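Local coordinates for protein putative glucoamylase (Bacteroides fragilis NCTC 9343, PDB 3EU8) that is of unknown function but is probably a glucoamylase-like hydrolase that cleaves glycosidic bonds in glucan-type sugars, at residues A[26-30]-A[80-84]; A[338-342]-A[355-359]. All coordinates share one frame; numbering follows the deposited sequence.

From the N terminus, helix 18-34 comes first, and interaction 1 pins its middle turn to the loop between helices 64-79 and 85-101, closing an excursion of 49 residues that contains helix and some strand. Only much later, after that closure, does interaction 2 open: helix 349-361 folds back on the short helix 338-342, closing a loop of 12 residues, half of them helical. The two closures therefore follow in series, neither nested nor crossed. Their nearest atoms stay about 7 Å apart, yet they share neighbours, since residues of both reach Ile-399 on helix 389-404, and Met-356 rests on helix 18-34. Early and late helices of the helix-rich fold are thus tied together.

Interaction 1: A[26-30]-A[80-84]; sequences QRRTF and RGYVS. With EDO (1,2-ethanediol), chain H; EDO (1,2-ethanediol), chain G; EDO (1,2-ethanediol), chain B.
Phe-30 and Tyr-82 meet because their first torsions send the rings toward one another: CG of Phe-30 lies opposite its backbone N (chi1 167°), whereas CG of Tyr-82 stands beside its own N (chi1 -75°). The result is a T-shaped aromatic pair joining helix 18-34 to a helix-to-helix turn, in which Gly-81 ends helix 64-79 with a Schellman motif and Ser-84 N-caps helix 85-101. The ring centroids are separated by 5.3 Å. Tyr-82 presents its edge, CD2 standing over the rim of the Phe-30 face, and its CB adds a CH-pi contact over the same ring. Val-83 comes to the ring's edge instead, its CG1 lying 3.8 Å from CZ of Phe-30. A flat aromatic residue suits this place, since it offers a face to one neighbour and an edge to the next.

Farther along, the tyrosine ring runs across the helix surface. Its CZ is 3.7 Å from Arg-27 CG, so the aliphatic part of the arginine supplies the packing while the chain, bent at chi3, carries the guanidinium away. There NE and NH2 donate separately to the two oxygens of one ethanediol, probably acquired from the crystallisation liquor. Gln-26 and Arg-80 come close without bonding directly: Gln-26 OE1 stands over one face of the guanidinium, the amide plane turned 78° from it. Glu-400 OE1 joins them, accepting a hydrogen bond from Gln-26 NE2 and forming a salt bridge with Arg-80 NE. Arg-403 binds Gln-26 OE1, so both ends of the buried amide are satisfied from helix 389-404. Position 81 has a positive phi, which favours glycine because it has no CB to clash. At the phenol end, Tyr-82 OH abuts a methylene, 3.4 Å from Gln-26 CB.

Interaction 2: A[338-342]-A[355-359]; sequences PTAAL and VMHHL. With EDO (1,2-ethanediol), chain O.
Pro-338 begins the contact by setting CB and CG of its ring against Leu-359 CD1, with CB the nearer at 3.8 Å from that methyl; the two side chains cross at about a right angle. Proline is well placed near the start of a short helix, where its lack of an N-H costs little, and its compact ring gives the leucine an apolar surface.

Ala-341 points at Val-355, and its methyl rests against the fork of the valine: CB is 3.9 Å from CG1 and equally far from CG2. Alanine suits a place where the CA atoms of Ala-341 and Val-355 are 6.9 Å apart and a single methyl has to fit against the valine. CG1 of Val-355 is held opposite the backbone N (chi1 176°), from where it also touches Leu-342.

Leu-342 buries more of its own surface against 355-359 than any other residue of its segment. Its CD1 reaches the start of that segment, 4.0 Å from Val-355 CG1, while CG meets the methyl of selenomethionine Met-356 at 3.9 Å from CE. That methyl is brought round by the turn at chi3 (-62°) after an otherwise extended chain. A branched leucine and a flexible methionine suit this junction because both offer apolar carbons to a buried interface, CD1 of Leu-342 lying also against the backbone N and CB of Met-356.

The short helical segments run roughly antiparallel, at 146°, with axes 10.2 Å apart, forming a buried helix-helix contact within the family region. Phe-372 of strand 371-372 touches Pro-338, Leu-342 and Leu-359, and Trp-311 touches Ala-341 and Val-355. Met-356 reaches past the pair to Leu-21, Met-22 and Val-25 of helix 18-34 and to Ile-399 of helix 389-404.

Interaction 1: A[26-30]-A[80-84]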
loop_
_atom_site.group_PDB
_atom_site.type_symbol
_atom_site.label_atom_id
_atom_site.label_comp_id
_atom_site.label_asym_id
_atom_site.label_seq_id
_atom_site.Cartn_x
_atom_site.Cartn_y
_atom_site.Cartn_z
ATOM N N GLN A 26 15.420 -2.870 -4.648
ATOM C CA GLN A 26 14.969 -3.394 -3.374
ATOM C C GLN A 26 15.871 -2.992 -2.210
ATOM O O GLN A 26 15.351 -2.643 -1.156
ATOM C CB GLN A 26 14.845 -4.908 -3.386
ATOM C CG GLN A 26 13.519 -5.453 -3.771
ATOM C CD GLN A 26 13.450 -6.966 -3.536
ATOM O OE1 GLN A 26 13.919 -7.744 -4.358
ATOM N NE2 GLN A 26 12.874 -7.373 -2.405
ATOM N N ARG A 27 17.199 -3.047 -2.395
ATOM C CA ARG A 27 18.110 -2.699 -1.327
ATOM C C ARG A 27 17.911 -1.267 -0.918
ATOM O O ARG A 27 17.725 -0.993 0.238
ATOM C CB ARG A 27 19.574 -2.902 -1.709
ATOM C CG ARG A 27 20.016 -4.352 -1.875
ATOM C CD ARG A 27 21.541 -4.482 -2.005
ATOM N NE ARG A 27 22.143 -3.534 -2.965
ATOM C CZ ARG A 27 22.320 -3.749 -4.265
ATOM N NH1 ARG A 27 21.955 -4.906 -4.806
ATOM N NH2 ARG A 27 22.863 -2.792 -5.035
ATOM N N ARG A 28 17.895 -0.364 -1.895
ATOM C CA ARG A 28 17.711 1.054 -1.627
ATOM C C ARG A 28 16.346 1.398 -1.041
ATOM O O ARG A 28 16.261 2.261 -0.169
ATOM C CB ARG A 28 17.993 1.886 -2.898
ATOM C CG ARG A 28 19.459 1.896 -3.281
ATOM C CD ARG A 28 19.755 3.129 -4.124
ATOM N NE ARG A 28 21.116 3.173 -4.637
ATOM C CZ ARG A 28 22.169 3.662 -3.987
ATOM N NH1 ARG A 28 22.076 4.150 -2.751
ATOM N NH2 ARG A 28 23.346 3.663 -4.578
ATOM N N THR A 29 15.290 0.756 -1.543
ATOM C CA THR A 29 13.942 1.028 -1.085
ATOM C C THR A 29 13.691 0.443 0.314
ATOM O O THR A 29 12.981 1.053 1.125
ATOM C CB THR A 29 12.863 0.520 -2.077
ATOM O OG1 THR A 29 13.205 0.937 -3.406
ATOM C CG2 THR A 29 11.517 1.128 -1.721
ATOM N N PHE A 30 14.278 -0.717 0.594
ATOM C CA PHE A 30 14.388 -1.226 1.949
ATOM C C PHE A 30 15.076 -0.224 2.876
ATOM O O PHE A 30 14.647 -0.047 4.006
ATOM C CB PHE A 30 15.187 -2.536 1.941
ATOM C CG PHE A 30 15.636 -3.016 3.334
ATOM C CD1 PHE A 30 16.907 -2.754 3.800
ATOM C CD2 PHE A 30 14.799 -3.772 4.139
ATOM C CE1 PHE A 30 17.343 -3.196 5.090
ATOM C CE2 PHE A 30 15.203 -4.216 5.386
ATOM C CZ PHE A 30 16.494 -3.952 5.867
ATOM N N ARG A 80 16.130 -11.993 2.963
ATOM C CA ARG A 80 17.261 -11.947 2.031
ATOM C C ARG A 80 18.630 -11.698 2.749
ATOM O O ARG A 80 19.650 -11.651 2.114
ATOM C CB ARG A 80 17.031 -10.819 1.036
ATOM C CG ARG A 80 15.846 -11.002 0.208
ATOM C CD ARG A 80 15.749 -10.053 -0.983
ATOM N NE ARG A 80 14.743 -10.614 -1.882
ATOM C CZ ARG A 80 14.989 -11.500 -2.839
ATOM N NH1 ARG A 80 16.227 -11.859 -3.156
ATOM N NH2 ARG A 80 13.981 -11.957 -3.549
ATOM N N GLY A 81 18.628 -11.489 4.055
ATOM C CA GLY A 81 19.852 -11.219 4.776
ATOM C C GLY A 81 20.391 -9.799 4.595
ATOM O O GLY A 81 21.570 -9.551 4.794
ATOM N N TYR A 82 19.533 -8.850 4.242
ATOM C CA TYR A 82 19.901 -7.416 4.190
ATOM C C TYR A 82 20.381 -6.937 5.561
ATOM O O TYR A 82 21.352 -6.131 5.685
ATOM C CB TYR A 82 18.692 -6.599 3.760
ATOM C CG TYR A 82 18.309 -6.674 2.270
ATOM C CD1 TYR A 82 18.973 -7.509 1.369
ATOM C CD2 TYR A 82 17.280 -5.889 1.774
ATOM C CE1 TYR A 82 18.609 -7.542 0.023
ATOM C CE2 TYR A 82 16.914 -5.909 0.432
ATOM C CZ TYR A 82 17.562 -6.746 -0.449
ATOM O OH TYR A 82 17.178 -6.768 -1.802
ATOM N N VAL A 83 19.655 -7.422 6.579
ATOM C CA VAL A 83 20.009 -7.281 7.998
ATOM C C VAL A 83 19.881 -8.642 8.696
ATOM O O VAL A 83 19.254 -9.565 8.193
ATOM C CB VAL A 83 19.129 -6.196 8.757
ATOM C CG1 VAL A 83 19.402 -4.748 8.210
ATOM C CG2 VAL A 83 17.674 -6.554 8.675
ATOM N N SER A 84 20.476 -8.768 9.869
ATOM C CA SER A 84 20.464 -10.046 10.579
ATOM C C SER A 84 19.097 -10.286 11.193
ATOM O O SER A 84 18.296 -9.352 11.348
ATOM C CB SER A 84 21.554 -10.058 11.648
ATOM O OG SER A 84 21.201 -9.228 12.741
HETATM C C1 EDO H . 23.928 0.375 -2.672
HETATM O O1 EDO H . 23.879 -0.533 -3.779
HETATM C C2 EDO H . 22.806 0.057 -1.712
HETATM O O2 EDO H . 22.950 -1.280 -1.230
HETATM C C1 EDO G . 24.222 -5.628 4.397
HETATM O O1 EDO G . 23.426 -6.743 3.972
HETATM C C2 EDO G . 25.441 -5.535 3.483
HETATM O O2 EDO G . 25.092 -4.892 2.262
HETATM C C1 EDO B . 24.074 1.994 -7.321
HETATM O O1 EDO B . 23.080 1.406 -6.474
HETATM C C2 EDO B . 23.519 2.028 -8.722
HETATM O O2 EDO B . 23.069 3.356 -9.025
#

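Interaction 2: A[338-342]-A[355-359]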
loop_
_atom_site.group_PDB
_atom_site.type_symbol
_atom_site.label_atom_id
_atom_site.label_comp_id
_atom_site.label_asym_id
_atom_site.label_seq_id
_atom_site.Cartn_x
_atom_site.Cartn_y
_atom_site.Cartn_z
ATOM N N PRO A 338 6.965 6.760 -10.099
ATOM C CA PRO A 338 7.581 5.422 -10.243
ATOM C C PRO A 338 6.807 4.271 -9.574
ATOM O O PRO A 338 6.720 3.206 -10.120
ATOM C CB PRO A 338 8.957 5.633 -9.591
ATOM C CG PRO A 338 9.274 7.063 -9.891
ATOM C CD PRO A 338 7.965 7.768 -9.684
ATOM N N THR A 339 6.195 4.509 -8.416
ATOM C CA THR A 339 5.479 3.454 -7.680
ATOM C C THR A 339 4.342 2.825 -8.519
ATOM O O THR A 339 4.042 1.644 -8.337
ATOM C CB THR A 339 4.945 3.968 -6.299
ATOM O OG1 THR A 339 4.551 2.854 -5.453
ATOM C CG2 THR A 339 3.797 4.954 -6.492
ATOM N N ALA A 340 3.763 3.585 -9.454
ATOM C CA ALA A 340 2.608 3.139 -10.226
ATOM C C ALA A 340 2.924 1.897 -11.084
ATOM O O ALA A 340 2.359 0.833 -10.859
ATOM C CB ALA A 340 2.041 4.304 -11.103
ATOM N N ALA A 341 3.829 2.048 -12.053
ATOM C CA ALA A 341 4.268 0.950 -12.917
ATOM C C ALA A 341 5.017 -0.143 -12.153
ATOM O O ALA A 341 4.791 -1.316 -12.377
ATOM C CB ALA A 341 5.159 1.490 -14.060
ATOM N N LEU A 342 5.918 0.273 -11.258
ATOM C CA LEU A 342 6.813 -0.638 -10.563
ATOM C C LEU A 342 6.073 -1.542 -9.582
ATOM O O LEU A 342 6.365 -2.730 -9.467
ATOM C CB LEU A 342 7.938 0.131 -9.840
ATOM C CG LEU A 342 9.219 0.454 -10.618
ATOM C CD1 LEU A 342 8.890 0.863 -12.021
ATOM C CD2 LEU A 342 10.062 1.500 -9.916
ATOM N N VAL A 355 9.855 -0.004 -17.663
ATOM C CA VAL A 355 9.807 1.300 -16.980
ATOM C C VAL A 355 10.952 1.386 -15.967
ATOM O O VAL A 355 11.654 2.376 -15.918
ATOM C CB VAL A 355 8.427 1.563 -16.275
ATOM C CG1 VAL A 355 8.455 2.881 -15.503
ATOM C CG2 VAL A 355 7.298 1.531 -17.274
HETATM N N MSE A 356 11.166 0.323 -15.199
HETATM C CA MSE A 356 12.187 0.316 -14.138
HETATM C C MSE A 356 13.614 0.574 -14.692
HETATM O O MSE A 356 14.371 1.353 -14.120
HETATM C CB MSE A 356 12.113 -1.001 -13.349
HETATM C CG MSE A 356 12.927 -0.991 -12.016
HETATM SE SE MSE A 356 13.015 -2.717 -11.095
HETATM C CE MSE A 356 11.051 -2.933 -10.743
ATOM N N HIS A 357 13.974 -0.090 -15.786
ATOM C CA HIS A 357 15.249 0.145 -16.474
ATOM C C HIS A 357 15.352 1.598 -16.981
ATOM O O HIS A 357 16.353 2.269 -16.763
ATOM C CB HIS A 357 15.405 -0.827 -17.656
ATOM C CG HIS A 357 15.857 -2.196 -17.267
ATOM N ND1 HIS A 357 17.185 -2.499 -17.024
ATOM C CD2 HIS A 357 15.167 -3.351 -17.105
ATOM C CE1 HIS A 357 17.287 -3.784 -16.718
ATOM N NE2 HIS A 357 16.079 -4.319 -16.745
ATOM N N HIS A 358 14.287 2.084 -17.610
ATOM C CA HIS A 358 14.254 3.426 -18.184
ATOM C C HIS A 358 14.366 4.533 -17.118
ATOM O O HIS A 358 15.093 5.523 -17.280
ATOM C CB HIS A 358 12.988 3.579 -19.055
ATOM C CG HIS A 358 12.810 4.947 -19.658
ATOM N ND1 HIS A 358 13.414 5.340 -20.834
ATOM C CD2 HIS A 358 12.066 6.002 -19.253
ATOM C CE1 HIS A 358 13.086 6.592 -21.100
ATOM N NE2 HIS A 358 12.263 7.016 -20.157
ATOM N N LEU A 359 13.688 4.352 -16.003
ATOM C CA LEU A 359 13.793 5.272 -14.899
ATOM C C LEU A 359 15.190 5.241 -14.284
ATOM O O LEU A 359 15.771 6.298 -14.026
ATOM C CB LEU A 359 12.724 4.957 -13.850
ATOM C CG LEU A 359 11.254 5.195 -14.247
ATOM C CD1 LEU A 359 10.438 4.844 -13.009
ATOM C CD2 LEU A 359 10.967 6.613 -14.805
HETATM C C1 EDO O . 20.727 0.163 -17.096
HETATM O O1 EDO O . 21.792 -0.539 -16.464
HETATM C C2 EDO O . 19.504 -0.726 -17.038
HETATM O O2 EDO O . 18.605 -0.222 -16.065
#